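Local coordinates for cupin 2 conserved barrel domain protein (Leptotrichia buccalis, PDB 3RNS), which is of unknown function but probably belongs to the cupin superfamily of beta-barrel proteins, at residues A52-N58 and T88-Y93. Sequence-based numbering, arbitrary orientation. Where two conformers were deposited one is given.
Sequences AEAMLGN and TANHNY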
ATOM      1  N   ALA A  52     -10.475 -11.875  11.820  1.00 65.01           N
ATOM      2  CA  ALA A  52      -9.370 -11.541  12.691  1.00 66.78           C
ATOM      3  C   ALA A  52      -9.895 -11.271  14.090  1.00 70.18           C
ATOM      4  O   ALA A  52     -10.842 -10.510  14.282  1.00 69.71           O
ATOM      5  CB  ALA A  52      -8.644 -10.357  12.172  1.00 65.93           C
ATOM      6  N   GLU A  53      -9.268 -11.919  15.072  1.00 73.60           N
ATOM      7  CA  GLU A  53      -9.614 -11.722  16.487  1.00 77.29           C
ATOM      8  C   GLU A  53      -8.977 -10.402  16.977  1.00 77.98           C
ATOM      9  O   GLU A  53      -8.230  -9.765  16.235  1.00 76.71           O
ATOM     10  CB  GLU A  53      -9.170 -12.911  17.378  1.00 79.47           C
ATOM     11  CG  GLU A  53      -9.172 -14.335  16.730  1.00 80.94           C
ATOM     12  CD  GLU A  53     -10.522 -15.065  16.754  1.00 83.47           C
ATOM     13  OE1 GLU A  53     -11.110 -15.230  17.846  1.00 85.61           O
ATOM     14  OE2 GLU A  53     -10.974 -15.508  15.669  1.00 84.22           O
ATOM     15  N   ALA A  54      -9.279 -10.000  18.216  1.00 80.58           N
ATOM     16  CA  ALA A  54      -8.844  -8.689  18.756  1.00 81.45           C
ATOM     17  C   ALA A  54      -7.307  -8.534  18.747  1.00 80.94           C
ATOM     18  O   ALA A  54      -6.616  -8.940  19.693  1.00 82.64           O
ATOM     19  CB  ALA A  54      -9.425  -8.450  20.184  1.00 83.70           C
HETATM   20  N   MSE A  55      -6.810  -7.912  17.673  1.00 78.71           N
HETATM   21  CA  MSE A  55      -5.378  -7.838  17.335  1.00 77.41           C
HETATM   22  C   MSE A  55      -4.583  -6.975  18.305  1.00 77.27           C
HETATM   23  O   MSE A  55      -5.109  -5.978  18.819  1.00 78.81           O
HETATM   24  CB  MSE A  55      -5.248  -7.251  15.937  1.00 76.24           C
HETATM   25  CG  MSE A  55      -5.914  -8.094  14.848  1.00 78.22           C
HETATM   26 SE   MSE A  55      -4.986  -9.831  14.660  0.60 86.90          SE
HETATM   27  CE  MSE A  55      -6.197 -11.158  15.457  1.00 84.66           C
ATOM     28  N   LEU A  56      -3.328  -7.361  18.561  1.00 75.15           N
ATOM     29  CA  LEU A  56      -2.462  -6.618  19.505  1.00 74.84           C
ATOM     30  C   LEU A  56      -1.975  -5.265  18.928  1.00 71.18           C
ATOM     31  O   LEU A  56      -1.612  -4.358  19.691  1.00 72.86           O
ATOM     32  CB  LEU A  56      -1.256  -7.465  19.971  1.00 76.20           C
ATOM     33  CG  LEU A  56      -1.230  -7.996  21.420  1.00 79.99           C
ATOM     34  CD1 LEU A  56      -0.187  -9.124  21.570  1.00 80.89           C
ATOM     35  CD2 LEU A  56      -0.978  -6.869  22.467  1.00 82.47           C
ATOM     36  N   GLY A  57      -1.949  -5.144  17.598  1.00 65.17           N
ATOM     37  CA  GLY A  57      -1.636  -3.871  16.935  1.00 61.07           C
ATOM     38  C   GLY A  57      -2.635  -3.491  15.855  1.00 56.47           C
ATOM     39  O   GLY A  57      -3.504  -4.300  15.471  1.00 55.62           O
ATOM     40  N   ASN A  58      -2.491  -2.263  15.343  1.00 52.85           N
ATOM     41  CA  ASN A  58      -3.377  -1.732  14.320  0.60 49.97           C
ATOM     42  C   ASN A  58      -3.185  -2.437  12.976  1.00 47.15           C
ATOM     43  O   ASN A  58      -2.099  -2.970  12.685  1.00 45.58           O
ATOM     44  CB  ASN A  58      -3.170  -0.225  14.153  0.60 49.68           C
ATOM     45  CG  ASN A  58      -3.286   0.540  15.477  0.60 52.50           C
ATOM     46  OD1 ASN A  58      -4.328   0.519  16.124  0.60 50.91           O
ATOM     47  ND2 ASN A  58      -2.204   1.200  15.882  0.60 53.59           N
ATOM     48  N   THR A  88      -8.305  -0.190  14.280  1.00 57.73           N
ATOM     49  CA  THR A  88      -7.502  -0.039  15.499  1.00 60.22           C
ATOM     50  C   THR A  88      -7.389  -1.376  16.295  1.00 61.56           C
ATOM     51  O   THR A  88      -8.213  -2.274  16.155  1.00 60.84           O
ATOM     52  CB  THR A  88      -8.033   1.152  16.381  1.00 62.51           C
ATOM     53  OG1 THR A  88      -9.429   0.984  16.645  1.00 65.07           O
ATOM     54  CG2 THR A  88      -7.848   2.483  15.648  1.00 61.57           C
ATOM     55  N   ALA A  89      -6.332  -1.481  17.101  1.00 63.30           N
ATOM     56  CA  ALA A  89      -6.080  -2.624  17.985  1.00 65.19           C
ATOM     57  C   ALA A  89      -7.276  -2.959  18.893  1.00 67.59           C
ATOM     58  O   ALA A  89      -8.092  -2.094  19.212  1.00 67.89           O
ATOM     59  CB  ALA A  89      -4.831  -2.347  18.851  1.00 66.10           C
ATOM     60  N   ASN A  90      -7.353  -4.238  19.272  1.00 69.04           N
ATOM     61  CA  ASN A  90      -8.358  -4.752  20.215  0.60 71.60           C
ATOM     62  C   ASN A  90      -9.772  -4.857  19.603  1.00 71.16           C
ATOM     63  O   ASN A  90     -10.793  -4.825  20.319  1.00 73.42           O
ATOM     64  CB  ASN A  90      -8.348  -3.930  21.524  0.60 74.52           C
ATOM     65  CG  ASN A  90      -6.947  -3.812  22.132  0.60 75.22           C
ATOM     66  OD1 ASN A  90      -6.242  -4.817  22.284  0.60 73.87           O
ATOM     67  ND2 ASN A  90      -6.539  -2.585  22.467  0.60 74.93           N
ATOM     68  N   HIS A  91      -9.833  -5.022  18.278  1.00 68.60           N
ATOM     69  CA  HIS A  91     -11.116  -5.185  17.587  1.00 68.00           C
ATOM     70  C   HIS A  91     -11.187  -6.474  16.792  1.00 65.91           C
ATOM     71  O   HIS A  91     -10.306  -6.763  15.957  1.00 64.65           O
ATOM     72  CB  HIS A  91     -11.393  -3.994  16.676  1.00 67.42           C
ATOM     73  CG  HIS A  91     -11.753  -2.745  17.423  1.00 71.30           C
ATOM     74  ND1 HIS A  91     -10.853  -1.722  17.639  1.00 74.52           N
ATOM     75  CD2 HIS A  91     -12.906  -2.367  18.024  1.00 74.83           C
ATOM     76  CE1 HIS A  91     -11.440  -0.765  18.339  1.00 77.18           C
ATOM     77  NE2 HIS A  91     -12.687  -1.133  18.585  1.00 77.40           N
ATOM     78  N   ASN A  92     -12.231  -7.255  17.066  1.00 65.72           N
ATOM     79  CA  ASN A  92     -12.599  -8.362  16.209  1.00 63.93           C
ATOM     80  C   ASN A  92     -13.152  -7.770  14.948  1.00 61.35           C
ATOM     81  O   ASN A  92     -13.868  -6.748  14.989  1.00 62.39           O
ATOM     82  CB  ASN A  92     -13.693  -9.235  16.813  1.00 66.31           C
ATOM     83  CG  ASN A  92     -13.194 -10.077  17.954  1.00 69.96           C
ATOM     84  OD1 ASN A  92     -12.235 -10.831  17.808  1.00 73.06           O
ATOM     85  ND2 ASN A  92     -13.848  -9.964  19.099  1.00 74.81           N
ATOM     86  N   TYR A  93     -12.818  -8.406  13.830  1.00 57.52           N
ATOM     87  CA  TYR A  93     -13.408  -8.055  12.550  1.00 54.12           C
ATOM     88  C   TYR A  93     -13.417  -9.244  11.598  1.00 51.68           C
ATOM     89  O   TYR A  93     -12.768 -10.253  11.815  1.00 49.22           O
ATOM     90  CB  TYR A  93     -12.707  -6.832  11.930  1.00 53.02           C
ATOM     91  CG  TYR A  93     -11.244  -7.018  11.540  1.00 50.89           C
ATOM     92  CD1 TYR A  93     -10.224  -6.816  12.464  1.00 50.51           C
ATOM     93  CD2 TYR A  93     -10.885  -7.383  10.244  1.00 48.50           C
ATOM     94  CE1 TYR A  93      -8.899  -6.985  12.116  1.00 49.71           C
ATOM     95  CE2 TYR A  93      -9.558  -7.534   9.877  1.00 47.55           C
ATOM     96  CZ  TYR A  93      -8.569  -7.328  10.819  1.00 48.30           C
ATOM     97  OH  TYR A  93      -7.252  -7.501  10.478  1.00 49.71           O
TER
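In the N-terminal beta-barrel, consistent with a second cupin fold in the same chain, residues 52-58 and 88-93 are neighbouring loops, each leading from one sheet of the barrel to the other, and they run antiparallel. Near Thr88, whose O accepts a hydrogen bond from His91 ND1 (3.1 Å), the loops are tied by a side chain: Ala89 N donates to Asn58 OD1 at 3.0 Å, with a 151° angle at the hydrogen. One residue on, Asn90, left-handed with phi/psi of 74°/27°, donates from N to Met55 O (2.9 Å, 158°). Asn92 adds a CA-H...O contact, its CA 3.4 Å from Ala52 O. At Tyr93 strand 93-97 begins beside the end of strand 49-52, and the nearly linear bonds Ala52 N to Tyr93 O (2.8 Å, 174°) and Tyr93 N to Ala52 O (2.9 Å, 170°) define an antiparallel hydrogen-bonded pair. The ring of Tyr93, whose OH is hydrogen-bonded to Tyr61, receives a CH-pi contact: Ala52 CB sits 3.6 Å from the ring centroid, 23° off its normal.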